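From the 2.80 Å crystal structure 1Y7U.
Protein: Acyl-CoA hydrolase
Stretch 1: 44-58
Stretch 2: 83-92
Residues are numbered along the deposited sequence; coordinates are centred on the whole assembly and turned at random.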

ATOM      1  N   SER A  44       5.304  13.058   5.053  1.00 28.48           N
ATOM      2  CA  SER A  44       4.667  12.708   3.791  1.00 30.62           C
ATOM      3  C   SER A  44       3.267  13.316   3.750  1.00 29.64           C
ATOM      4  O   SER A  44       2.847  13.904   2.748  1.00 27.93           O
ATOM      5  CB  SER A  44       4.568  11.194   3.639  1.00 36.42           C
ATOM      6  OG  SER A  44       3.995  10.853   2.388  1.00 53.00           O
ATOM      7  N   GLU A  45       2.554  13.190   4.859  1.00 27.32           N
ATOM      8  CA  GLU A  45       1.203  13.703   4.936  1.00 29.21           C
ATOM      9  C   GLU A  45       1.114  15.222   4.916  1.00 29.02           C
ATOM     10  O   GLU A  45       0.194  15.776   4.321  1.00 27.87           O
ATOM     11  CB  GLU A  45       0.516  13.167   6.183  1.00 32.88           C
ATOM     12  CG  GLU A  45      -0.880  12.695   5.903  1.00 39.85           C
ATOM     13  CD  GLU A  45      -0.896  11.448   5.054  1.00 43.06           C
ATOM     14  OE1 GLU A  45      -0.717  10.350   5.619  1.00 44.59           O
ATOM     15  OE2 GLU A  45      -1.076  11.565   3.824  1.00 45.49           O
HETATM   16  N   MSE A  46       2.047  15.904   5.575  1.00 30.32           N
HETATM   17  CA  MSE A  46       2.018  17.362   5.592  1.00 32.36           C
HETATM   18  C   MSE A  46       2.138  17.881   4.169  1.00 31.33           C
HETATM   19  O   MSE A  46       1.358  18.734   3.734  1.00 31.03           O
HETATM   20  CB  MSE A  46       3.165  17.919   6.423  1.00 37.99           C
HETATM   21  CG  MSE A  46       3.113  17.549   7.879  1.00 48.14           C
HETATM   22 SE   MSE A  46       4.582  18.351   8.827  1.00 61.04          SE
HETATM   23  CE  MSE A  46       3.582  19.406  10.092  1.00 60.02           C
ATOM     24  N   ASP A  47       3.122  17.355   3.449  1.00 29.20           N
ATOM     25  CA  ASP A  47       3.364  17.746   2.067  1.00 28.91           C
ATOM     26  C   ASP A  47       2.144  17.452   1.194  1.00 28.75           C
ATOM     27  O   ASP A  47       1.745  18.271   0.366  1.00 28.05           O
ATOM     28  CB  ASP A  47       4.593  16.996   1.527  1.00 28.58           C
ATOM     29  CG  ASP A  47       4.838  17.242   0.046  1.00 30.04           C
ATOM     30  OD1 ASP A  47       5.126  18.396  -0.330  1.00 31.47           O
ATOM     31  OD2 ASP A  47       4.743  16.279  -0.750  1.00 32.38           O
HETATM   32  N   MSE A  48       1.543  16.288   1.401  1.00 29.22           N
HETATM   33  CA  MSE A  48       0.396  15.868   0.613  1.00 30.28           C
HETATM   34  C   MSE A  48      -0.768  16.825   0.714  1.00 29.17           C
HETATM   35  O   MSE A  48      -1.258  17.355  -0.286  1.00 28.95           O
HETATM   36  CB  MSE A  48      -0.057  14.479   1.055  1.00 35.49           C
HETATM   37  CG  MSE A  48      -1.224  13.920   0.256  1.00 44.27           C
HETATM   38 SE   MSE A  48      -0.861  13.746  -1.644  1.00 54.96          SE
HETATM   39  CE  MSE A  48      -1.930  15.218  -2.246  1.00 51.44           C
ATOM     40  N   VAL A  49      -1.212  17.037   1.938  1.00 28.11           N
ATOM     41  CA  VAL A  49      -2.333  17.903   2.207  1.00 26.45           C
ATOM     42  C   VAL A  49      -2.013  19.343   1.768  1.00 26.60           C
ATOM     43  O   VAL A  49      -2.894  20.092   1.348  1.00 26.74           O
ATOM     44  CB  VAL A  49      -2.673  17.801   3.706  1.00 25.26           C
ATOM     45  CG1 VAL A  49      -2.075  18.957   4.474  1.00 24.43           C
ATOM     46  CG2 VAL A  49      -4.163  17.686   3.887  1.00 25.33           C
ATOM     47  N   ALA A  50      -0.740  19.713   1.839  1.00 26.69           N
ATOM     48  CA  ALA A  50      -0.296  21.045   1.441  1.00 25.22           C
ATOM     49  C   ALA A  50      -0.264  21.213  -0.080  1.00 26.59           C
ATOM     50  O   ALA A  50      -0.534  22.294  -0.601  1.00 27.06           O
ATOM     51  CB  ALA A  50       1.072  21.306   2.005  1.00 22.70           C
ATOM     52  N   SER A  51       0.095  20.149  -0.788  1.00 25.90           N
ATOM     53  CA  SER A  51       0.139  20.201  -2.238  1.00 25.54           C
ATOM     54  C   SER A  51      -1.279  20.419  -2.752  1.00 26.47           C
ATOM     55  O   SER A  51      -1.481  20.991  -3.823  1.00 26.59           O
ATOM     56  CB  SER A  51       0.700  18.898  -2.811  1.00 25.19           C
ATOM     57  OG  SER A  51      -0.279  17.872  -2.851  1.00 21.08           O
ATOM     58  N   ILE A  52      -2.264  19.955  -1.991  1.00 25.54           N
ATOM     59  CA  ILE A  52      -3.652  20.131  -2.392  1.00 25.66           C
ATOM     60  C   ILE A  52      -4.012  21.598  -2.206  1.00 26.87           C
ATOM     61  O   ILE A  52      -4.673  22.187  -3.056  1.00 27.83           O
ATOM     62  CB  ILE A  52      -4.605  19.245  -1.559  1.00 26.41           C
ATOM     63  CG1 ILE A  52      -4.351  17.769  -1.883  1.00 25.49           C
ATOM     64  CG2 ILE A  52      -6.053  19.607  -1.856  1.00 25.49           C
ATOM     65  CD1 ILE A  52      -5.171  16.808  -1.066  1.00 22.43           C
ATOM     66  N   SER A  53      -3.573  22.189  -1.099  1.00 28.04           N
ATOM     67  CA  SER A  53      -3.840  23.603  -0.847  1.00 27.48           C
ATOM     68  C   SER A  53      -3.195  24.415  -1.963  1.00 27.79           C
ATOM     69  O   SER A  53      -3.783  25.351  -2.490  1.00 29.56           O
ATOM     70  CB  SER A  53      -3.251  24.046   0.495  1.00 27.09           C
ATOM     71  OG  SER A  53      -3.993  23.539   1.592  1.00 29.53           O
ATOM     72  N   ALA A  54      -1.977  24.047  -2.322  1.00 25.59           N
ATOM     73  CA  ALA A  54      -1.268  24.748  -3.368  1.00 26.92           C
ATOM     74  C   ALA A  54      -2.068  24.765  -4.665  1.00 29.81           C
ATOM     75  O   ALA A  54      -2.217  25.810  -5.283  1.00 32.04           O
ATOM     76  CB  ALA A  54       0.090  24.103  -3.596  1.00 27.52           C
ATOM     77  N   SER A  55      -2.597  23.621  -5.084  1.00 31.75           N
ATOM     78  CA  SER A  55      -3.344  23.597  -6.331  1.00 33.70           C
ATOM     79  C   SER A  55      -4.730  24.228  -6.226  1.00 34.04           C
ATOM     80  O   SER A  55      -5.249  24.748  -7.212  1.00 35.75           O
ATOM     81  CB  SER A  55      -3.439  22.174  -6.862  1.00 34.26           C
ATOM     82  OG  SER A  55      -3.939  21.315  -5.870  1.00 44.88           O
ATOM     83  N   ARG A  56      -5.338  24.194  -5.048  1.00 31.73           N
ATOM     84  CA  ARG A  56      -6.646  24.820  -4.901  1.00 32.25           C
ATOM     85  C   ARG A  56      -6.507  26.329  -5.093  1.00 32.89           C
ATOM     86  O   ARG A  56      -7.325  26.966  -5.754  1.00 31.84           O
ATOM     87  CB  ARG A  56      -7.241  24.534  -3.524  1.00 32.86           C
ATOM     88  CG  ARG A  56      -8.147  23.334  -3.505  1.00 37.08           C
ATOM     89  CD  ARG A  56      -8.820  23.152  -2.162  1.00 41.70           C
ATOM     90  NE  ARG A  56      -9.753  22.031  -2.214  1.00 48.13           N
ATOM     91  CZ  ARG A  56     -10.345  21.481  -1.155  1.00 48.74           C
ATOM     92  NH1 ARG A  56     -10.105  21.945   0.065  1.00 48.50           N
ATOM     93  NH2 ARG A  56     -11.178  20.459  -1.323  1.00 49.51           N
ATOM     94  N   HIS A  57      -5.453  26.892  -4.519  1.00 34.15           N
ATOM     95  CA  HIS A  57      -5.201  28.322  -4.604  1.00 34.13           C
ATOM     96  C   HIS A  57      -4.772  28.714  -6.006  1.00 34.84           C
ATOM     97  O   HIS A  57      -5.347  29.614  -6.610  1.00 36.09           O
ATOM     98  CB  HIS A  57      -4.107  28.712  -3.607  1.00 33.04           C
ATOM     99  CG  HIS A  57      -3.737  30.167  -3.630  1.00 33.94           C
ATOM    100  ND1 HIS A  57      -4.253  31.082  -2.737  1.00 31.69           N
ATOM    101  CD2 HIS A  57      -2.869  30.853  -4.414  1.00 31.59           C
ATOM    102  CE1 HIS A  57      -3.715  32.268  -2.966  1.00 32.44           C
ATOM    103  NE2 HIS A  57      -2.872  32.156  -3.979  1.00 30.23           N
ATOM    104  N   SER A  58      -3.769  28.023  -6.523  1.00 34.10           N
ATOM    105  CA  SER A  58      -3.229  28.324  -7.840  1.00 35.41           C
ATOM    106  C   SER A  58      -4.007  27.764  -9.020  1.00 38.11           C
ATOM    107  O   SER A  58      -3.883  28.271 -10.134  1.00 38.63           O
ATOM    108  CB  SER A  58      -1.810  27.796  -7.936  1.00 33.22           C
ATOM    109  OG  SER A  58      -1.854  26.388  -7.953  1.00 32.23           O
ATOM    110  N   SER A  83      -4.960  14.608  12.533  1.00 28.01           N
ATOM    111  CA  SER A  83      -5.665  15.449  11.585  1.00 26.48           C
ATOM    112  C   SER A  83      -4.687  16.516  11.125  1.00 24.37           C
ATOM    113  O   SER A  83      -3.889  17.011  11.911  1.00 24.23           O
ATOM    114  CB  SER A  83      -6.901  16.076  12.235  1.00 26.51           C
ATOM    115  OG  SER A  83      -6.726  16.191  13.628  1.00 33.87           O
ATOM    116  N   TYR A  84      -4.730  16.833   9.840  1.00 22.52           N
ATOM    117  CA  TYR A  84      -3.853  17.831   9.270  1.00 22.97           C
ATOM    118  C   TYR A  84      -4.709  18.973   8.769  1.00 26.08           C
ATOM    119  O   TYR A  84      -5.845  18.765   8.345  1.00 28.87           O
ATOM    120  CB  TYR A  84      -3.073  17.254   8.086  1.00 21.64           C
ATOM    121  CG  TYR A  84      -2.317  15.994   8.402  1.00 21.71           C
ATOM    122  CD1 TYR A  84      -2.975  14.771   8.507  1.00 22.07           C
ATOM    123  CD2 TYR A  84      -0.953  16.028   8.650  1.00 23.22           C
ATOM    124  CE1 TYR A  84      -2.295  13.613   8.864  1.00 22.29           C
ATOM    125  CE2 TYR A  84      -0.258  14.875   9.002  1.00 24.82           C
ATOM    126  CZ  TYR A  84      -0.939  13.673   9.111  1.00 24.72           C
ATOM    127  OH  TYR A  84      -0.266  12.545   9.498  1.00 25.35           O
ATOM    128  N   GLU A  85      -4.181  20.184   8.844  1.00 27.33           N
ATOM    129  CA  GLU A  85      -4.896  21.337   8.335  1.00 28.88           C
ATOM    130  C   GLU A  85      -3.846  22.133   7.605  1.00 28.16           C
ATOM    131  O   GLU A  85      -2.718  22.260   8.074  1.00 28.83           O
ATOM    132  CB  GLU A  85      -5.503  22.187   9.447  1.00 29.97           C
ATOM    133  CG  GLU A  85      -6.228  23.413   8.902  1.00 35.00           C
ATOM    134  CD  GLU A  85      -6.825  24.290   9.988  1.00 40.92           C
ATOM    135  OE1 GLU A  85      -7.310  25.398   9.665  1.00 40.72           O
ATOM    136  OE2 GLU A  85      -6.809  23.868  11.167  1.00 46.69           O
ATOM    137  N   SER A  86      -4.206  22.651   6.443  1.00 25.67           N
ATOM    138  CA  SER A  86      -3.256  23.422   5.680  1.00 25.89           C
ATOM    139  C   SER A  86      -3.943  24.467   4.813  1.00 26.87           C
ATOM    140  O   SER A  86      -5.072  24.275   4.343  1.00 27.73           O
ATOM    141  CB  SER A  86      -2.414  22.489   4.804  1.00 24.37           C
ATOM    142  OG  SER A  86      -3.208  21.846   3.814  1.00 22.58           O
ATOM    143  N   PHE A  87      -3.257  25.586   4.632  1.00 25.29           N
ATOM    144  CA  PHE A  87      -3.743  26.660   3.789  1.00 25.50           C
ATOM    145  C   PHE A  87      -2.557  27.513   3.390  1.00 25.28           C
ATOM    146  O   PHE A  87      -1.525  27.515   4.059  1.00 26.59           O
ATOM    147  CB  PHE A  87      -4.795  27.512   4.507  1.00 24.33           C
ATOM    148  CG  PHE A  87      -4.439  27.856   5.914  1.00 26.15           C
ATOM    149  CD1 PHE A  87      -4.827  27.025   6.964  1.00 26.62           C
ATOM    150  CD2 PHE A  87      -3.683  28.991   6.195  1.00 24.48           C
ATOM    151  CE1 PHE A  87      -4.463  27.315   8.274  1.00 23.82           C
ATOM    152  CE2 PHE A  87      -3.319  29.288   7.497  1.00 23.22           C
ATOM    153  CZ  PHE A  87      -3.705  28.451   8.538  1.00 24.05           C
ATOM    154  N   VAL A  88      -2.701  28.207   2.275  1.00 24.90           N
ATOM    155  CA  VAL A  88      -1.660  29.081   1.772  1.00 27.08           C
ATOM    156  C   VAL A  88      -1.733  30.369   2.589  1.00 29.15           C
ATOM    157  O   VAL A  88      -2.828  30.863   2.837  1.00 31.18           O
ATOM    158  CB  VAL A  88      -1.939  29.403   0.297  1.00 26.42           C
ATOM    159  CG1 VAL A  88      -0.885  30.330  -0.257  1.00 27.77           C
ATOM    160  CG2 VAL A  88      -1.999  28.120  -0.494  1.00 24.34           C
ATOM    161  N   ILE A  89      -0.602  30.902   3.042  1.00 29.46           N
ATOM    162  CA  ILE A  89      -0.655  32.160   3.783  1.00 33.46           C
ATOM    163  C   ILE A  89       0.210  33.221   3.159  1.00 37.92           C
ATOM    164  O   ILE A  89      -0.104  34.399   3.251  1.00 43.35           O
ATOM    165  CB  ILE A  89      -0.175  32.070   5.229  1.00 31.74           C
ATOM    166  CG1 ILE A  89       0.601  30.782   5.424  1.00 31.77           C
ATOM    167  CG2 ILE A  89      -1.340  32.298   6.186  1.00 27.02           C
ATOM    168  CD1 ILE A  89       1.657  30.918   6.449  1.00 33.68           C
ATOM    169  N   TRP A  90       1.310  32.818   2.542  1.00 37.70           N
ATOM    170  CA  TRP A  90       2.198  33.782   1.923  1.00 37.78           C
ATOM    171  C   TRP A  90       2.376  33.419   0.465  1.00 38.22           C
ATOM    172  O   TRP A  90       2.438  32.246   0.128  1.00 39.80           O
ATOM    173  CB  TRP A  90       3.550  33.763   2.631  1.00 36.33           C
ATOM    174  CG  TRP A  90       4.586  34.681   2.035  1.00 36.02           C
ATOM    175  CD1 TRP A  90       4.902  35.946   2.451  1.00 34.71           C
ATOM    176  CD2 TRP A  90       5.441  34.402   0.921  1.00 34.41           C
ATOM    177  NE1 TRP A  90       5.902  36.464   1.666  1.00 33.67           N
ATOM    178  CE2 TRP A  90       6.250  35.537   0.720  1.00 33.36           C
ATOM    179  CE3 TRP A  90       5.598  33.301   0.074  1.00 33.86           C
ATOM    180  CZ2 TRP A  90       7.204  35.606  -0.294  1.00 35.09           C
ATOM    181  CZ3 TRP A  90       6.549  33.369  -0.936  1.00 35.30           C
ATOM    182  CH2 TRP A  90       7.339  34.515  -1.111  1.00 35.91           C
ATOM    183  N   THR A  91       2.445  34.420  -0.403  1.00 40.15           N
ATOM    184  CA  THR A  91       2.657  34.150  -1.818  1.00 41.14           C
ATOM    185  C   THR A  91       3.703  35.051  -2.410  1.00 42.56           C
ATOM    186  O   THR A  91       3.831  36.210  -2.029  1.00 44.26           O
ATOM    187  CB  THR A  91       1.385  34.321  -2.678  1.00 39.07           C
ATOM    188  OG1 THR A  91       0.690  35.521  -2.306  1.00 39.02           O
ATOM    189  CG2 THR A  91       0.497  33.109  -2.544  1.00 36.97           C
ATOM    190  N   GLY A  92       4.462  34.488  -3.339  1.00 44.64           N
ATOM    191  CA  GLY A  92       5.480  35.239  -4.038  1.00 43.88           C
ATOM    192  C   GLY A  92       4.797  35.548  -5.346  1.00 43.40           C
ATOM    193  O   GLY A  92       3.590  35.754  -5.373  1.00 45.39           O
TER

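The helix 44-58 lies across the strand 83-91 with their N-to-C directions 40° apart and their axes 7.3 Å apart at closest approach. The CA separations show where they are tightest: 6.9 Å for Met46 and Tyr84, 5.7 Å for Ala50 and Ser86, 5.6 Å for Ser53 and Phe87. Both residues are small in the Ala50/Ser86 pair, and Ser53 is small beside Phe87; the contact buries 494 Å² in total.

From Tyr84 to Ile89 the strand alternates. The CA-to-CB bonds of Tyr84, Ser86 and Val88 point toward the helix, whereas those of Glu85, Phe87 and Ile89 point away. Thr91 points toward the helix again, out of that alternation; psi of Ile89 is -32°, out of line with the extended values of the rest of the strand. On the helix, Glu45, Val49, Ser53 and His57 recur every four residues, all with CB directed toward the strand, and they supply most of the helical surface that is covered.

Tyr84, with chi1 in the m well at -54° and chi2 at 77°, turns its ring back along the helix toward its N-terminal part. There Glu45 lies over one face of the ring: CB of Glu45 is 3.3 Å from CZ of Tyr84, and CG of Glu45 sits 3.6 Å from the ring centroid, 25° off the normal, the geometry of a CH-pi contact. The Glu45 chain leaves with chi1 between wells (-135°) and then bends, chi2 being 69° and chi3 82°, so its methylene carbons cover the ring while its carboxylate oxygens bond elsewhere in the structure. Met46, a selenomethionine, adds a looser apolar contact, its CG 4.4 Å from CD2 of Tyr84, and CG1 of Val49 approaches CB of Tyr84 at 4.1 Å.

Ser86 forms the polar centre. Its p rotamer (chi1 65°) carries OG to 3.0 Å from O of Val49 and 2.9 Å from OG of Ser53, whose own chi1 is m at -73°. Hydrogen bonding is possible to both, the one to the carbonyl being weak; the one hydroxyl proton has both acceptors within reach, and the geometry does not settle between them. The Val49 carbonyl also accepts from N of Ser53 at 3.3 Å within the helix, so Ser86 approaches a group already engaged in the helical pattern. The same hydroxyl is tightly packed, with CG1 of Val49 only 3.2 Å from OG of Ser86; Val49 itself has chi1 off the wells at 99°.

Further along, the contact becomes apolar. Val88, in the t rotamer (179°), places CG2 3.9 Å from O of Ser53 and 3.8 Å from CB of His57, while its CG1 lies over one face of the His57 ring. His57 has chi1 t at 179° and chi2 at 98°, an arrangement that extends the imidazole along the strand until NE2 of His57 is 3.8 Å from CG2 of Thr91. That is a packing distance to a methyl group; the hydrogen bond of NE2 is made elsewhere in the structure.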